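Local structure of variant surface glycoprotein MITAT 1.1 (Trypanosoma brucei brucei, 5LY9) at residues S50-L53 and E58-A61; Q63-L68 and D317-E322; C190-G195 and N199-T204; A211-L214 and T219-N222; P13-T18 and T138-Q143. The protein forms the surface coat of the parasite, which evades host immunity by expressing a series of antigenically distinct versions of this GPI-anchored glycoprotein. All coordinates share one frame; numbering follows the deposited sequence.

Contact 1. Residues S50-L53 and E58-A61; sequences SIYL and ETQA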
# COMPACT_ATOMS: atom_id res chain seq x y z
N SER A 50 1.39 -32.04 3.47
CA SER A 50 0.16 -32.63 2.93
C SER A 50 0.41 -33.67 1.85
O SER A 50 -0.24 -34.73 1.81
CB SER A 50 -0.76 -31.58 2.34
OG SER A 50 -1.13 -30.56 3.28
N ILE A 51 1.34 -33.38 0.95
CA ILE A 51 1.70 -34.27 -0.10
C ILE A 51 2.34 -35.57 0.47
O ILE A 51 1.99 -36.67 0.07
CB ILE A 51 2.71 -33.60 -1.09
CG1 ILE A 51 2.03 -32.49 -1.93
CG2 ILE A 51 3.38 -34.67 -1.95
CD1 ILE A 51 3.01 -31.44 -2.48
N TYR A 52 3.24 -35.41 1.44
CA TYR A 52 3.87 -36.56 2.06
C TYR A 52 2.78 -37.47 2.68
O TYR A 52 2.81 -38.71 2.55
CB TYR A 52 4.79 -36.13 3.16
CG TYR A 52 5.55 -37.29 3.75
CD1 TYR A 52 5.03 -38.01 4.76
CD2 TYR A 52 6.86 -37.56 3.32
CE1 TYR A 52 5.74 -39.11 5.28
CE2 TYR A 52 7.60 -38.61 3.87
CZ TYR A 52 7.03 -39.37 4.83
OH TYR A 52 7.73 -40.45 5.37
N LEU A 53 1.85 -36.87 3.40
CA LEU A 53 0.78 -37.65 3.99
C LEU A 53 -0.07 -38.33 2.96
O LEU A 53 -0.48 -39.51 3.15
CB LEU A 53 -0.09 -36.77 4.84
CG LEU A 53 0.55 -36.30 6.13
CD1 LEU A 53 -0.17 -35.09 6.70
CD2 LEU A 53 0.51 -37.43 7.12
N GLU A 58 0.23 -44.93 5.28
CA GLU A 58 0.59 -45.84 6.33
C GLU A 58 1.77 -45.35 7.13
O GLU A 58 2.35 -46.12 7.87
CB GLU A 58 0.86 -47.24 5.78
CG GLU A 58 -0.31 -47.68 4.94
CD GLU A 58 -0.07 -49.05 4.37
OE1 GLU A 58 0.06 -49.97 5.19
OE2 GLU A 58 0.02 -49.16 3.11
N THR A 59 2.15 -44.08 7.00
CA THR A 59 3.28 -43.54 7.75
C THR A 59 3.15 -43.82 9.23
O THR A 59 2.05 -43.67 9.83
CB THR A 59 3.37 -41.97 7.53
OG1 THR A 59 4.52 -41.45 8.20
CG2 THR A 59 2.07 -41.26 7.98
N GLN A 60 4.26 -44.16 9.86
CA GLN A 60 4.28 -44.24 11.31
C GLN A 60 4.41 -42.89 12.00
O GLN A 60 4.43 -42.86 13.19
CB GLN A 60 5.38 -45.19 11.79
CG GLN A 60 5.18 -46.65 11.31
CD GLN A 60 3.77 -47.21 11.57
OE1 GLN A 60 2.86 -47.04 10.73
NE2 GLN A 60 3.59 -47.88 12.71
N ALA A 61 4.44 -41.81 11.23
CA ALA A 61 4.54 -40.47 11.78
C ALA A 61 3.27 -39.70 11.55
O ALA A 61 3.31 -38.44 11.41
CB ALA A 61 5.69 -39.75 11.16
O HOH W 1 6.69 -42.14 6.95

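Contact 2. Residues Q63-L68 and D317-E322; sequences QQLTLL and DMVDAE. Unlike the reference sequence in segment 63-68: L65 (reference Ser). With NAG (2-acetamido-2-deoxy-beta-D-glucopyranose), chain C; MAN (alpha-D-mannopyranose), chain B.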
# COMPACT_ATOMS: atom_id res chain seq x y z
N GLN A 63 0.61 -38.79 13.39
CA GLN A 63 0.21 -37.74 14.26
C GLN A 63 1.17 -36.54 14.24
O GLN A 63 0.72 -35.41 14.25
CB GLN A 63 0.01 -38.19 15.71
CG GLN A 63 -1.15 -39.18 15.87
CD GLN A 63 -1.33 -39.63 17.34
OE1 GLN A 63 -1.15 -38.87 18.26
NE2 GLN A 63 -1.73 -40.84 17.54
N GLN A 64 2.47 -36.79 14.23
CA GLN A 64 3.48 -35.70 14.14
C GLN A 64 3.26 -34.89 12.86
O GLN A 64 3.23 -33.65 12.86
CB GLN A 64 4.88 -36.30 14.07
CG GLN A 64 5.27 -37.03 15.34
CD GLN A 64 4.87 -38.49 15.45
OE1 GLN A 64 4.02 -39.01 14.73
NE2 GLN A 64 5.45 -39.17 16.44
N LEU A 65 3.03 -35.57 11.77
CA LEU A 65 2.93 -34.88 10.46
C LEU A 65 1.56 -34.16 10.29
O LEU A 65 1.49 -33.07 9.73
CB LEU A 65 3.16 -35.89 9.34
CG LEU A 65 4.62 -36.38 9.31
CD1 LEU A 65 4.81 -37.39 8.22
CD2 LEU A 65 5.57 -35.24 9.05
N THR A 66 0.50 -34.76 10.80
CA THR A 66 -0.82 -34.11 10.83
C THR A 66 -0.73 -32.79 11.59
O THR A 66 -1.22 -31.77 11.13
CB THR A 66 -1.86 -35.00 11.44
OG1 THR A 66 -2.07 -36.16 10.61
CG2 THR A 66 -3.18 -34.31 11.60
N LEU A 67 -0.12 -32.83 12.75
CA LEU A 67 0.09 -31.67 13.58
C LEU A 67 0.85 -30.61 12.86
O LEU A 67 0.47 -29.41 12.86
CB LEU A 67 0.79 -32.07 14.84
CG LEU A 67 1.07 -30.92 15.76
CD1 LEU A 67 -0.22 -30.22 16.26
CD2 LEU A 67 1.92 -31.35 16.89
N LEU A 68 1.96 -30.97 12.19
CA LEU A 68 2.76 -29.99 11.52
C LEU A 68 2.02 -29.38 10.32
O LEU A 68 2.09 -28.18 10.10
CB LEU A 68 4.11 -30.60 11.07
CG LEU A 68 5.04 -30.86 12.23
CD1 LEU A 68 6.21 -31.80 11.79
CD2 LEU A 68 5.57 -29.61 12.83
N ASP A 317 12.62 -32.83 7.86
CA ASP A 317 13.67 -33.41 6.99
C ASP A 317 13.21 -34.61 6.18
O ASP A 317 13.50 -34.72 4.98
CB ASP A 317 14.92 -33.74 7.78
CG ASP A 317 15.69 -32.50 8.24
OD1 ASP A 317 15.49 -31.36 7.75
OD2 ASP A 317 16.53 -32.68 9.13
N MET A 318 12.44 -35.49 6.82
CA MET A 318 11.82 -36.62 6.17
C MET A 318 10.88 -36.19 5.06
O MET A 318 10.91 -36.72 3.96
CB MET A 318 11.11 -37.44 7.25
CG MET A 318 10.54 -38.71 6.79
SD MET A 318 10.04 -39.66 8.28
CE MET A 318 8.58 -38.77 8.70
N VAL A 319 10.11 -35.13 5.29
CA VAL A 319 9.23 -34.61 4.24
C VAL A 319 10.06 -34.08 3.05
O VAL A 319 9.77 -34.38 1.89
CB VAL A 319 8.34 -33.50 4.87
CG1 VAL A 319 7.65 -32.70 3.82
CG2 VAL A 319 7.30 -34.17 5.75
N ASP A 320 11.07 -33.29 3.36
CA ASP A 320 11.97 -32.70 2.34
C ASP A 320 12.67 -33.73 1.43
O ASP A 320 12.79 -33.50 0.24
CB ASP A 320 13.04 -31.84 2.99
CG ASP A 320 12.52 -30.48 3.46
OD1 ASP A 320 11.39 -30.06 3.05
OD2 ASP A 320 13.25 -29.85 4.27
N ALA A 321 13.02 -34.88 1.98
CA ALA A 321 13.73 -35.90 1.23
C ALA A 321 12.82 -36.72 0.33
O ALA A 321 13.28 -37.47 -0.53
CB ALA A 321 14.38 -36.83 2.27
N GLU A 322 11.50 -36.59 0.50
CA GLU A 322 10.57 -37.43 -0.18
C GLU A 322 10.60 -37.08 -1.68
O GLU A 322 10.44 -35.94 -2.04
CB GLU A 322 9.16 -37.33 0.41
CG GLU A 322 8.14 -38.29 -0.18
CD GLU A 322 8.24 -39.73 0.35
OE1 GLU A 322 9.15 -40.02 1.15
OE2 GLU A 322 7.37 -40.56 -0.02
C1 NAG C . 11.00 -24.85 4.79
C2 NAG C . 10.67 -26.04 3.94
C3 NAG C . 11.89 -26.62 3.22
C4 NAG C . 12.67 -25.52 2.50
C5 NAG C . 12.94 -24.42 3.52
C6 NAG C . 13.74 -23.25 3.01
C7 NAG C . 8.90 -27.65 4.33
C8 NAG C . 8.45 -28.83 5.12
N2 NAG C . 10.06 -27.14 4.68
O3 NAG C . 11.53 -27.66 2.27
O4 NAG C . 13.85 -26.03 1.77
O5 NAG C . 11.68 -23.89 4.01
O6 NAG C . 13.04 -22.71 1.92
O7 NAG C . 8.24 -27.14 3.46
C1 MAN B . 17.98 -30.33 2.27
C2 MAN B . 19.42 -30.65 1.92
C3 MAN B . 19.49 -30.72 0.41
C4 MAN B . 18.49 -31.71 -0.17
C5 MAN B . 17.06 -31.59 0.39
C6 MAN B . 16.25 -32.88 0.28
O2 MAN B . 19.84 -31.88 2.57
O3 MAN B . 20.87 -31.03 0.13
O4 MAN B . 18.41 -31.50 -1.56
O5 MAN B . 17.09 -31.32 1.77
O6 MAN B . 16.37 -33.75 1.46

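Contact 3. Residues C190-G195 and N199-T204; sequences CKLLSG and NGYPTT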
# COMPACT_ATOMS: atom_id res chain seq x y z
N CYS A 190 14.60 37.76 1.78
CA CYS A 190 13.52 36.84 1.43
C CYS A 190 12.32 37.39 2.19
O CYS A 190 12.09 37.03 3.37
CB CYS A 190 13.90 35.46 1.92
SG CYS A 190 12.64 34.22 1.48
N LYS A 191 11.56 38.28 1.52
CA LYS A 191 10.45 38.94 2.16
C LYS A 191 9.36 37.94 2.55
O LYS A 191 8.59 38.23 3.48
CB LYS A 191 9.87 40.02 1.24
CG LYS A 191 10.77 41.21 1.14
CD LYS A 191 10.19 42.37 0.38
CE LYS A 191 9.90 42.03 -1.09
NZ LYS A 191 9.20 43.24 -1.69
N LEU A 192 9.28 36.80 1.82
CA LEU A 192 8.23 35.81 2.10
C LEU A 192 8.32 35.40 3.56
O LEU A 192 7.32 35.03 4.16
CB LEU A 192 8.35 34.59 1.22
CG LEU A 192 7.13 33.63 1.34
CD1 LEU A 192 5.84 34.29 0.87
CD2 LEU A 192 7.40 32.33 0.66
N LEU A 193 9.54 35.48 4.15
CA LEU A 193 9.71 35.01 5.50
C LEU A 193 9.32 36.03 6.55
O LEU A 193 9.54 35.79 7.77
CB LEU A 193 11.14 34.48 5.72
CG LEU A 193 11.45 33.26 4.87
CD1 LEU A 193 12.86 32.79 5.13
CD2 LEU A 193 10.51 32.10 5.07
N SER A 194 8.78 37.18 6.14
CA SER A 194 8.22 38.12 7.15
C SER A 194 6.87 38.58 6.70
O SER A 194 6.72 39.00 5.55
CB SER A 194 9.11 39.34 7.43
OG SER A 194 8.35 40.33 8.16
N GLY A 195 5.88 38.38 7.56
CA GLY A 195 4.52 38.89 7.31
C GLY A 195 4.28 40.29 7.89
O GLY A 195 3.11 40.72 8.03
N ASN A 199 9.18 45.81 6.12
CA ASN A 199 10.27 45.15 5.38
C ASN A 199 9.89 43.79 4.76
O ASN A 199 10.63 43.28 3.93
CB ASN A 199 11.43 44.85 6.29
CG ASN A 199 11.93 46.07 7.03
OD1 ASN A 199 12.11 47.11 6.42
ND2 ASN A 199 12.17 45.92 8.32
N GLY A 200 8.78 43.24 5.18
CA GLY A 200 8.34 41.95 4.66
C GLY A 200 7.45 41.95 3.46
O GLY A 200 7.36 42.94 2.70
N TYR A 201 6.76 40.82 3.30
CA TYR A 201 5.93 40.52 2.16
C TYR A 201 4.76 41.50 1.93
O TYR A 201 4.66 42.05 0.85
CB TYR A 201 5.46 39.06 2.21
CG TYR A 201 4.33 38.76 1.23
CD1 TYR A 201 4.64 38.45 -0.08
CD2 TYR A 201 2.98 38.93 1.57
CE1 TYR A 201 3.62 38.24 -1.01
CE2 TYR A 201 1.95 38.70 0.66
CZ TYR A 201 2.27 38.41 -0.63
OH TYR A 201 1.29 38.14 -1.52
N PRO A 202 3.86 41.72 2.93
CA PRO A 202 2.62 42.36 2.60
C PRO A 202 2.73 43.88 2.43
O PRO A 202 3.55 44.48 3.08
CB PRO A 202 1.75 42.00 3.79
CG PRO A 202 2.68 42.05 4.92
CD PRO A 202 3.92 41.38 4.38
N THR A 203 1.82 44.45 1.61
CA THR A 203 1.70 45.89 1.42
C THR A 203 0.82 46.50 2.46
O THR A 203 -0.29 46.07 2.71
CB THR A 203 1.08 46.17 0.08
OG1 THR A 203 1.89 45.54 -0.94
CG2 THR A 203 1.00 47.66 -0.20
N THR A 204 1.35 47.54 3.09
CA THR A 204 0.63 48.41 4.09
C THR A 204 0.24 47.76 5.42
O THR A 204 0.55 48.29 6.49
CB THR A 204 -0.51 49.13 3.37
OG1 THR A 204 0.09 49.91 2.29
CG2 THR A 204 -1.27 49.99 4.33
O HOH W 2 7.18 44.14 0.20

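Contact 4. Residues A211-L214 and T219-N222; sequences AKVL and TIPN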
# COMPACT_ATOMS: atom_id res chain seq x y z
N ALA A 211 1.67 32.96 9.89
CA ALA A 211 1.36 31.92 8.89
C ALA A 211 2.15 30.67 9.22
O ALA A 211 3.30 30.77 9.63
CB ALA A 211 1.69 32.38 7.48
N LYS A 212 1.50 29.50 9.11
CA LYS A 212 2.13 28.22 9.31
C LYS A 212 2.36 27.61 7.96
O LYS A 212 1.40 27.39 7.17
CB LYS A 212 1.22 27.31 10.14
CG LYS A 212 0.70 27.92 11.41
CD LYS A 212 1.84 28.34 12.32
CE LYS A 212 2.06 27.35 13.45
NZ LYS A 212 1.73 25.93 13.00
N VAL A 213 3.62 27.29 7.67
CA VAL A 213 4.02 26.72 6.37
C VAL A 213 4.85 25.46 6.63
O VAL A 213 5.08 25.08 7.78
CB VAL A 213 4.72 27.75 5.49
CG1 VAL A 213 3.80 28.93 5.21
CG2 VAL A 213 6.05 28.20 6.09
N LEU A 214 5.29 24.80 5.57
CA LEU A 214 6.00 23.52 5.68
C LEU A 214 5.16 22.57 6.53
O LEU A 214 5.68 21.93 7.50
CB LEU A 214 7.42 23.70 6.19
CG LEU A 214 8.44 24.13 5.12
CD1 LEU A 214 9.64 24.81 5.70
CD2 LEU A 214 8.87 22.98 4.22
N THR A 219 6.81 28.80 11.21
CA THR A 219 5.90 29.94 11.42
C THR A 219 6.54 31.19 10.80
O THR A 219 7.66 31.49 11.14
CB THR A 219 5.66 30.19 12.94
OG1 THR A 219 5.18 29.01 13.54
CG2 THR A 219 4.60 31.39 13.16
N ILE A 220 5.81 31.88 9.90
CA ILE A 220 6.19 33.14 9.35
C ILE A 220 5.51 34.23 10.23
O ILE A 220 4.31 34.23 10.41
CB ILE A 220 5.71 33.25 7.93
CG1 ILE A 220 6.45 32.19 7.10
CG2 ILE A 220 5.95 34.67 7.39
CD1 ILE A 220 6.12 32.11 5.59
N PRO A 221 6.31 35.10 10.82
CA PRO A 221 5.80 36.07 11.77
C PRO A 221 5.01 37.18 11.10
O PRO A 221 5.16 37.41 9.89
CB PRO A 221 7.06 36.64 12.38
CG PRO A 221 8.07 36.60 11.28
CD PRO A 221 7.73 35.28 10.56
N ASN A 222 4.12 37.82 11.86
CA ASN A 222 3.55 39.11 11.37
C ASN A 222 4.09 40.28 12.19
O ASN A 222 3.41 41.30 12.31
CB ASN A 222 2.01 39.09 11.32
CG ASN A 222 1.37 38.93 12.70
OD1 ASN A 222 2.03 38.74 13.67
ND2 ASN A 222 0.03 38.98 12.75

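Contact 5. Residues P13-T18 and T138-Q143; sequences PLCKLT and TKLDDQ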
# COMPACT_ATOMS: atom_id res chain seq x y z
N PRO A 13 18.78 20.10 6.32
CA PRO A 13 18.07 18.97 6.96
C PRO A 13 16.74 18.64 6.26
O PRO A 13 16.31 17.46 6.28
CB PRO A 13 17.86 19.45 8.39
CG PRO A 13 19.00 20.33 8.63
CD PRO A 13 19.26 21.06 7.33
N LEU A 14 16.05 19.63 5.70
CA LEU A 14 14.87 19.36 4.94
C LEU A 14 15.17 18.61 3.65
O LEU A 14 14.42 17.71 3.28
CB LEU A 14 14.05 20.64 4.62
CG LEU A 14 13.44 21.29 5.90
CD1 LEU A 14 13.02 22.70 5.57
CD2 LEU A 14 12.28 20.49 6.45
N CYS A 15 16.23 19.01 2.96
CA CYS A 15 16.71 18.24 1.77
C CYS A 15 17.05 16.76 2.12
O CYS A 15 16.68 15.85 1.43
CB CYS A 15 17.92 18.86 1.12
SG CYS A 15 17.57 20.45 0.33
N LYS A 16 17.70 16.55 3.25
CA LYS A 16 18.00 15.19 3.72
C LYS A 16 16.72 14.43 3.98
O LYS A 16 16.62 13.26 3.62
CB LYS A 16 18.88 15.23 5.00
CG LYS A 16 20.30 15.70 4.74
CD LYS A 16 21.00 16.03 6.07
CE LYS A 16 21.38 14.90 6.92
NZ LYS A 16 22.28 15.26 8.09
N LEU A 17 15.75 15.07 4.60
CA LEU A 17 14.50 14.40 4.92
C LEU A 17 13.75 14.06 3.66
O LEU A 17 13.26 12.92 3.55
CB LEU A 17 13.66 15.24 5.86
CG LEU A 17 12.26 14.74 6.24
CD1 LEU A 17 12.35 13.37 6.95
CD2 LEU A 17 11.48 15.74 7.11
N THR A 18 13.61 15.03 2.72
CA THR A 18 12.89 14.70 1.51
C THR A 18 13.57 13.54 0.74
O THR A 18 12.88 12.66 0.21
CB THR A 18 12.55 15.95 0.64
OG1 THR A 18 11.63 15.54 -0.38
CG2 THR A 18 13.75 16.44 -0.00
N THR A 138 20.30 17.59 -9.38
CA THR A 138 19.45 17.26 -8.23
C THR A 138 20.00 17.77 -6.91
O THR A 138 19.36 17.62 -5.90
CB THR A 138 19.33 15.75 -8.11
OG1 THR A 138 20.64 15.17 -8.03
CG2 THR A 138 18.53 15.22 -9.27
N LYS A 139 21.13 18.43 -6.93
CA LYS A 139 21.85 18.90 -5.75
C LYS A 139 21.62 20.41 -5.51
O LYS A 139 21.55 21.19 -6.48
CB LYS A 139 23.34 18.74 -5.96
CG LYS A 139 23.82 17.32 -6.14
CD LYS A 139 25.27 17.26 -6.57
CE LYS A 139 25.70 17.91 -7.87
NZ LYS A 139 25.23 17.10 -8.95
N LEU A 140 21.54 20.79 -4.25
CA LEU A 140 21.61 22.17 -3.86
C LEU A 140 22.86 22.27 -3.04
O LEU A 140 23.00 21.66 -2.02
CB LEU A 140 20.41 22.59 -2.98
CG LEU A 140 19.20 23.09 -3.67
CD1 LEU A 140 18.10 23.35 -2.59
CD2 LEU A 140 19.47 24.32 -4.51
N ASP A 141 23.78 23.09 -3.54
CA ASP A 141 25.19 22.99 -3.16
C ASP A 141 25.67 21.56 -3.11
O ASP A 141 25.70 20.83 -4.11
CB ASP A 141 25.37 23.73 -1.86
CG ASP A 141 25.23 25.27 -2.01
OD1 ASP A 141 25.50 25.96 -3.08
OD2 ASP A 141 24.85 25.77 -0.96
N ASP A 142 26.09 21.11 -1.98
CA ASP A 142 26.59 19.75 -2.00
C ASP A 142 25.56 18.74 -1.52
O ASP A 142 25.93 17.63 -1.29
CB ASP A 142 27.86 19.67 -1.16
CG ASP A 142 27.67 20.13 0.26
OD1 ASP A 142 26.72 20.90 0.55
OD2 ASP A 142 28.55 19.74 1.12
N GLN A 143 24.30 19.13 -1.33
CA GLN A 143 23.30 18.27 -0.70
C GLN A 143 22.30 17.79 -1.77
O GLN A 143 21.68 18.62 -2.44
CB GLN A 143 22.58 19.06 0.38
CG GLN A 143 21.43 18.38 1.09
CD GLN A 143 21.70 16.99 1.60
OE1 GLN A 143 22.64 16.86 2.40
NE2 GLN A 143 20.88 15.93 1.18

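Contact 1. Residues S50-L53 and E58-A61
T59 is the residue of the second segment that meets the helix, facing it with both branches of its side chain. OG1, anti to the backbone N (chi1 -177°), lies at the edge of the Y52 ring, near the ring plane, 3.9 Å from Y52 CE1. A water links the two hydroxyls, 2.5 Å from Y52 OH and 2.6 Å from T59 OG1, so the polar ends meet through solvent while the ring edge makes a direct contact as well. The torsion that places OG1 there puts CG2 between the backbone N and the carbonyl carbon, and this methyl lies 4.2 Å from L53 CD2. The segment spans most of the short turn between helix 24-55 and helix 62-114, a helical hairpin of the A-type VSG fold. Beyond Q60, the backbone N of A61 donates to T59 OG1 at 3.1 Å with an N-H...O angle of 159°, closing an ST turn. The same hydroxyl thus takes part in the water bridge and accepts from the backbone at the start of helix 62-114. A61 itself is the N-cap of that helix, and its methyl packs on Y315 and M318 of helix 313-321, against which Y52 also lies.

Contact 2. Residues Q63-L68 and D317-E322
L65 of helix 62-114 and V319 of helix 313-321 are the closest backbone positions across this contact, their CA atoms 8.9 Å apart, and no hydrogen bond joins the two segments. L65, a serine in the reference sequence, bridges the gap by dividing its two methyls between two partners. CD1 lies 4.0 Å from M318 CE, and CD2 lies 3.9 Å from V319 CG2. The leucine and methionine side chains cross at about a right angle: the M318 chain is extended as far as SD and then bends (chi3 76°), which brings its terminal methyl back to L65. V319 instead passes L65 in the opposite direction. Y52 and L53 of helix 24-55 also touch L65, so three helices meet here.

The next residue of helix 313-321 looks away from L65 toward carbohydrate. D320 OD1 accepts a hydrogen bond from NAG O3 at 2.5 Å, while A321 CA lies 3.4 Å from MAN O6. These sugars belong to the glycan carried by the protein itself, and K48 NZ also bonds the same NAG. The contact thus splits by chemistry: methyl-to-methyl packing between the helices, without directional bonds, and a carboxylate on another side of the short helix that grips the sugar and probably helps to hold the glycan along the protein surface.

Contact 3. Residues C190-G195 and N199-T204
K191 runs over the backbone of N199 and G200 with the aliphatic part of its side chain. CG sits anti to the carbonyl carbon (chi1 -73°), 3.5 Å from N199 O; the extended chi2 leaves K191 CD 3.7 Å from G200 O, and the bend at chi3 then turns CE and NZ toward a water. That water accepts from K191 NZ at 2.9 Å and probably donates to G200 O at 2.8 Å, though it has more acceptors in reach than protons.

Y201 has its CG anti to the backbone N, and its ring leads away from 190-195. Its CD1 makes a loose apolar contact with L192 CD1, which approaches the ring obliquely. The P202 ring sets CG 3.4 Å from G195 O. S194 points OG toward E2, which also holds the amide of N199.

A backbone bond closes the loop: Y201 N donates to S194 O at 2.9 Å with an N-H...O angle of 169°, the donor tilted 20° from the carbonyl plane. The CA of G200 adds a C-H...O contact to the same oxygen. This loop between strands 173-174 and 211-213, tied by the C190-C123 disulfide, lies at the dimer interface. The backbone bond and the carbon chain of K191 hold it, while Y201 OH reaches L192 N of the second subunit, and Y201 O and T203 OG1 accept from K191 NZ of that subunit.

Contact 4. Residues A211-L214 and T219-N222
A211 and I220 join their peptide groups through a pair of hydrogen bonds, each donor lying in the plane of the carbonyl that accepts it. A211 N donates to I220 O at 3.0 Å, and I220 N donates to A211 O at 2.8 Å; the N-H...O angles of 166° and 162° make both nearly straight. A211 O also receives a C-H...O contact from T219 CA at 3.3 Å, so two neighbouring groups of the other strand converge on this oxygen.

On one face of the sheet A211 CB lies 4.1 Å from I220 CB. I220 continues in extended form (chi2 180°), which carries CD1 along the neighbouring strand to V213; there it meets both valine methyls, the nearer being V213 CG2 at 3.9 Å. The two side chains cross at about a right angle, and V213 packs further on F108 of helix 62-114. The other face carries K212 and T219, a non-hydrogen-bonded pair lying side by side and pointing the same way. K212 is modelled in two conformers, so the closeness of its CD and CE to T219 OG1 is doubtful.

T219 also bonds T228 through its backbone, continuing the sheet inward, while strand 211-213 is outermost within this chain and packs on S114 and E107 of the second subunit. This is a beta hairpin at the edge of a small antiparallel sheet in one end of the elongated domain.

Contact 5. Residues P13-T18 and T138-Q143
C15 points from helix 8-21 toward the hairpin and touches both of its strands. Its CB lies 3.5 Å from Q143 CG, and its sulfur, held anti to the carbonyl carbon (chi1 -68°), lies 4.1 Å from L140 CD1. The same sulfur forms the disulfide to C145, two residues beyond Q143, so these packing contacts lie beside a covalent link. K16 follows with the aliphatic start of its chain: CG lies 3.5 Å from Q143 OE1 and 3.6 Å from Q143 NE2, with the glutamine crossing the lysine at about a right angle. Q143 leaves its backbone with CG anti to N, then bends at chi2 (49°), which lays its amide against K16 while CG stays on C15. L140 and Q143 are the end residues of a type II' beta turn, closed by Q143 N to L140 O at 2.9 Å, with the reciprocal bond L140 N to Q143 O at 2.8 Å. At the tip of the turn D142 forms a salt bridge to K12 of the same helix. No hydrogen bond joins the two segments; the disulfide and the D142-K12 salt bridge, with this packing, help tie the hairpin to the helix.

Overall arrangement
From the N terminus, contact 5 opens on helix 8-21 and closes a long loop at the hairpin 138-143. Nested inside that loop, contact 1 joins the end of helix 24-55 to the turn leading into helix 62-114. Contact 2 then opens on helix 62-114, crosses contact 5, and closes on helix 313-321; its loop encloses contacts 3 and 4, which follow in series. Contacts 1 and 2 touch and tie one end of the elongated helical body. Contacts 3, 4 and 5 lie beyond the chain's centre: contact 3 meets contact 4 at G195 and P221, and L214 of contact 4 packs on L14 of contact 5.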